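Local coordinates for 2-oxoadipate dioxygenase/decarboxylase (Pseudomonas putida, PDB 6W1G), which catalyses the iron(II)-dependent, dioxygen-driven decarboxylation and hydroxylation of 2-oxoadipate to (R)-2-hydroxyglutarate in D-lysine catabolism, at residues M20-Y31 with H223-T231. Numbering follows the deposited sequence.
Sequences MSLMYKQEVPLY and HINHLTPRT. With NI (nickel (II) ion), chain B.
Y24, on the last turns of helix 9-27, meets I224 and L227 where this helix packs against edge strand 226-229 of a mixed five-stranded sheet in a glyoxalase-clan enzyme; the axes of segments 20-27 and 226-229 cross at -115°. The tight part is mainly apolar. With CG anti to the backbone N (chi1 -174°), the Y24 ring is carried to the strand. L227 CB makes an off-centre CH-pi contact with it, 4.1 Å from the ring centroid and 30° off the normal, while I224 CG2 comes 3.8 Å from Y24 CE1. Y31, with Y24 CD2 over the rim of one ring face, brings its OH to 3.5 Å from L227 CD2; a 2.7 Å hydrogen bond between Y31 OH and S21 OG tethers that hydroxyl. No direct hydrogen bond joins the segments, and the other side is looser and water-bridged: the atom nearest Y24 OH across the contact is H226 CA, at 4.2 Å. There Y24 OH binds two waters, leading to N225 O and L227 N, and a third links E27 OE1 to I224 N. Replacing Y24 by alanine is likely to open a gap against I224 and L227 and leave both waters without their hydroxyl partner. H226, its CB directed away from the helix, joins H70, E294 and three waters round the nickel, which takes the place of iron(II); H226 NE2 binds it at 2.0 Å.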
loop_
_atom_site.group_PDB
_atom_site.type_symbol
_atom_site.label_atom_id
_atom_site.label_comp_id
_atom_site.label_asym_id
_atom_site.label_seq_id
_atom_site.Cartn_x
_atom_site.Cartn_y
_atom_site.Cartn_z
ATOM N N MET A 20 8.301 9.852 8.720
ATOM C CA MET A 20 7.076 10.308 8.068
ATOM C C MET A 20 5.904 10.229 9.033
ATOM O O MET A 20 5.069 11.133 9.076
ATOM C CB MET A 20 6.792 9.486 6.804
ATOM C CG MET A 20 7.696 9.755 5.588
ATOM S SD MET A 20 7.213 11.165 4.582
ATOM C CE MET A 20 5.914 10.479 3.574
ATOM N N SER A 21 5.812 9.143 9.786
ATOM C CA SER A 21 4.713 8.982 10.726
ATOM C C SER A 21 4.738 10.056 11.798
ATOM O O SER A 21 3.710 10.640 12.140
ATOM C CB SER A 21 4.772 7.579 11.326
ATOM O OG SER A 21 3.633 7.342 12.140
ATOM N N LEU A 22 5.908 10.335 12.350
ATOM C CA LEU A 22 5.983 11.385 13.358
ATOM C C LEU A 22 5.623 12.747 12.771
ATOM O O LEU A 22 4.943 13.551 13.416
ATOM C CB LEU A 22 7.387 11.404 13.953
ATOM C CG LEU A 22 7.564 10.166 14.843
ATOM C CD1 LEU A 22 8.877 10.340 15.561
ATOM C CD2 LEU A 22 6.463 9.828 15.857
ATOM N N MET A 23 6.097 13.045 11.564
ATOM C CA MET A 23 5.787 14.328 10.944
ATOM C C MET A 23 4.290 14.457 10.698
ATOM O O MET A 23 3.676 15.493 11.015
ATOM C CB MET A 23 6.535 14.454 9.612
ATOM C CG MET A 23 6.162 15.690 8.822
ATOM S SD MET A 23 7.076 15.913 7.293
ATOM C CE MET A 23 6.209 14.746 6.249
ATOM N N TYR A 24 3.682 13.414 10.139
ATOM C CA TYR A 24 2.266 13.434 9.829
ATOM C C TYR A 24 1.431 13.563 11.101
ATOM O O TYR A 24 0.422 14.270 11.116
ATOM C CB TYR A 24 1.908 12.194 8.990
ATOM C CG TYR A 24 0.493 12.174 8.488
ATOM C CD1 TYR A 24 0.041 13.099 7.541
ATOM C CD2 TYR A 24 -0.393 11.250 8.956
ATOM C CE1 TYR A 24 -1.249 13.064 7.084
ATOM C CE2 TYR A 24 -1.703 11.238 8.523
ATOM C CZ TYR A 24 -2.124 12.140 7.588
ATOM O OH TYR A 24 -3.411 12.094 7.154
ATOM N N LYS A 25 1.845 12.887 12.162
ATOM C CA LYS A 25 1.112 12.979 13.421
ATOM C C LYS A 25 1.116 14.407 13.944
ATOM O O LYS A 25 0.114 14.860 14.480
ATOM C CB LYS A 25 1.721 12.009 14.413
ATOM C CG LYS A 25 0.995 11.993 15.747
ATOM C CD LYS A 25 1.589 10.966 16.694
ATOM C CE LYS A 25 1.076 11.191 18.108
ATOM N NZ LYS A 25 1.420 10.109 19.076
ATOM N N GLN A 26 2.220 15.127 13.802
ATOM C CA GLN A 26 2.273 16.529 14.193
ATOM C C GLN A 26 1.327 17.368 13.330
ATOM O O GLN A 26 0.650 18.268 13.837
ATOM C CB GLN A 26 3.728 16.987 14.108
ATOM C CG GLN A 26 3.907 18.485 14.256
ATOM C CD GLN A 26 3.829 19.243 12.918
ATOM O OE1 GLN A 26 3.087 20.219 12.785
ATOM N NE2 GLN A 26 4.604 18.783 11.918
ATOM N N GLU A 27 1.278 17.094 12.055
ATOM C CA GLU A 27 0.410 17.834 11.148
ATOM C C GLU A 27 -1.062 17.513 11.366
ATOM O O GLU A 27 -1.920 18.388 11.188
ATOM C CB GLU A 27 0.777 17.528 9.695
ATOM C CG GLU A 27 2.145 18.039 9.267
ATOM C CD GLU A 27 2.462 17.787 7.796
ATOM O OE1 GLU A 27 1.654 17.148 7.100
ATOM O OE2 GLU A 27 3.519 18.278 7.326
ATOM N N VAL A 28 -1.380 16.257 11.673
ATOM C CA VAL A 28 -2.734 15.720 11.685
ATOM C C VAL A 28 -2.921 14.945 12.985
ATOM O O VAL A 28 -2.759 13.703 13.029
ATOM C CB VAL A 28 -3.000 14.846 10.441
ATOM C CG1 VAL A 28 -4.397 14.302 10.422
ATOM C CG2 VAL A 28 -2.731 15.635 9.169
ATOM N N PRO A 29 -3.323 15.613 14.074
ATOM C CA PRO A 29 -3.376 14.928 15.386
ATOM C C PRO A 29 -4.277 13.708 15.408
ATOM O O PRO A 29 -3.991 12.758 16.153
ATOM C CB PRO A 29 -3.890 16.029 16.323
ATOM C CG PRO A 29 -3.563 17.262 15.696
ATOM C CD PRO A 29 -3.445 17.069 14.202
ATOM N N LEU A 30 -5.356 13.684 14.628
ATOM C CA LEU A 30 -6.258 12.527 14.650
ATOM C C LEU A 30 -5.610 11.274 14.109
ATOM O O LEU A 30 -6.079 10.173 14.425
ATOM C CB LEU A 30 -7.579 12.888 13.941
ATOM C CG LEU A 30 -8.578 13.700 14.786
ATOM C CD1 LEU A 30 -9.705 14.294 13.951
ATOM C CD2 LEU A 30 -9.189 12.899 15.957
ATOM N N TYR A 31 -4.522 11.396 13.336
ATOM C CA TYR A 31 -3.736 10.225 12.964
ATOM C C TYR A 31 -3.103 9.582 14.192
ATOM O O TYR A 31 -3.069 8.360 14.318
ATOM C CB TYR A 31 -2.699 10.608 11.921
ATOM C CG TYR A 31 -1.666 9.558 11.669
ATOM C CD1 TYR A 31 -1.918 8.466 10.854
ATOM C CD2 TYR A 31 -0.406 9.690 12.210
ATOM C CE1 TYR A 31 -0.910 7.551 10.578
ATOM C CE2 TYR A 31 0.588 8.792 11.963
ATOM C CZ TYR A 31 0.346 7.716 11.134
ATOM O OH TYR A 31 1.326 6.772 10.887
ATOM N N HIS A 223 2.410 16.785 -0.777
ATOM C CA HIS A 223 2.130 16.537 0.628
ATOM C C HIS A 223 1.443 15.185 0.793
ATOM O O HIS A 223 0.897 14.601 -0.151
ATOM C CB HIS A 223 1.289 17.662 1.224
ATOM C CG HIS A 223 0.055 18.002 0.453
ATOM N ND1 HIS A 223 -0.258 19.302 0.113
ATOM C CD2 HIS A 223 -0.939 17.232 -0.050
ATOM C CE1 HIS A 223 -1.399 19.320 -0.553
ATOM N NE2 HIS A 223 -1.827 18.075 -0.676
ATOM N N ILE A 224 1.456 14.682 2.017
ATOM C CA ILE A 224 0.901 13.350 2.272
ATOM C C ILE A 224 -0.606 13.412 2.054
ATOM O O ILE A 224 -1.324 14.181 2.707
ATOM C CB ILE A 224 1.249 12.892 3.692
ATOM C CG1 ILE A 224 2.763 12.725 3.800
ATOM C CG2 ILE A 224 0.512 11.623 4.036
ATOM C CD1 ILE A 224 3.252 12.486 5.198
ATOM N N ASN A 225 -1.112 12.612 1.135
ATOM C CA ASN A 225 -2.549 12.514 0.934
ATOM C C ASN A 225 -3.198 11.667 2.012
ATOM O O ASN A 225 -4.325 11.964 2.464
ATOM C CB ASN A 225 -2.820 11.857 -0.413
ATOM C CG ASN A 225 -4.275 11.766 -0.735
ATOM O OD1 ASN A 225 -4.821 10.667 -0.771
ATOM N ND2 ASN A 225 -4.921 12.892 -0.988
ATOM N N HIS A 226 -2.508 10.625 2.429
ATOM C CA HIS A 226 -2.844 9.915 3.661
ATOM C C HIS A 226 -1.641 9.044 4.012
ATOM O O HIS A 226 -0.782 8.738 3.177
ATOM C CB HIS A 226 -4.142 9.122 3.572
ATOM C CG HIS A 226 -4.179 8.145 2.457
ATOM N ND1 HIS A 226 -4.767 8.421 1.246
ATOM C CD2 HIS A 226 -3.699 6.879 2.342
ATOM C CE1 HIS A 226 -4.672 7.375 0.444
ATOM N NE2 HIS A 226 -4.030 6.414 1.088
ATOM N N LEU A 227 -1.605 8.662 5.281
ATOM C CA LEU A 227 -0.682 7.680 5.815
ATOM C C LEU A 227 -1.524 6.662 6.566
ATOM O O LEU A 227 -2.220 7.039 7.515
ATOM C CB LEU A 227 0.264 8.378 6.757
ATOM C CG LEU A 227 1.559 7.828 7.060
ATOM C CD1 LEU A 227 2.375 7.197 6.110
ATOM C CD2 LEU A 227 2.330 8.564 8.057
ATOM N N THR A 228 -1.456 5.408 6.140
ATOM C CA THR A 228 -2.419 4.378 6.548
ATOM C C THR A 228 -1.720 3.317 7.365
ATOM O O THR A 228 -0.818 2.632 6.841
ATOM C CB THR A 228 -3.034 3.732 5.304
ATOM O OG1 THR A 228 -3.637 4.780 4.551
ATOM C CG2 THR A 228 -4.042 2.679 5.691
ATOM N N PRO A 229 -2.118 3.152 8.627
ATOM C CA PRO A 229 -1.614 2.039 9.431
ATOM C C PRO A 229 -2.388 0.774 9.124
ATOM O O PRO A 229 -3.479 0.799 8.556
ATOM C CB PRO A 229 -1.863 2.492 10.871
ATOM C CG PRO A 229 -3.059 3.335 10.780
ATOM C CD PRO A 229 -3.062 3.993 9.408
ATOM N N ARG A 230 -1.808 -0.348 9.539
ATOM C CA ARG A 230 -2.375 -1.667 9.336
ATOM C C ARG A 230 -3.020 -2.186 10.619
ATOM O O ARG A 230 -2.370 -2.282 11.663
ATOM C CB ARG A 230 -1.298 -2.663 8.887
ATOM C CG ARG A 230 -1.827 -4.066 8.720
ATOM C CD ARG A 230 -0.732 -5.031 8.290
ATOM N NE ARG A 230 -1.234 -6.378 8.254
ATOM C CZ ARG A 230 -0.504 -7.477 8.050
ATOM N NH1 ARG A 230 0.814 -7.393 7.868
ATOM N NH2 ARG A 230 -1.082 -8.660 8.032
ATOM N N THR A 231 -4.314 -2.494 10.533
ATOM C CA THR A 231 -4.998 -3.171 11.616
ATOM C C THR A 231 -5.255 -4.622 11.261
ATOM O O THR A 231 -5.439 -4.977 10.107
ATOM C CB THR A 231 -6.321 -2.467 11.978
ATOM O OG1 THR A 231 -6.928 -3.089 13.114
ATOM C CG2 THR A 231 -7.334 -2.470 10.870
HETATM NI NI NI B . -4.179 4.424 0.627
HETATM O O HOH W 1 -4.301 13.343 5.071
HETATM O O HOH W 2 -4.021 9.596 6.654
HETATM O O HOH W 3 2.163 16.170 4.648
HETATM O O HOH W 4 -3.291 4.768 -1.305
HETATM O O HOH W 5 -4.564 2.653 -0.311
HETATM O O HOH W 6 -6.013 4.735 -0.694
#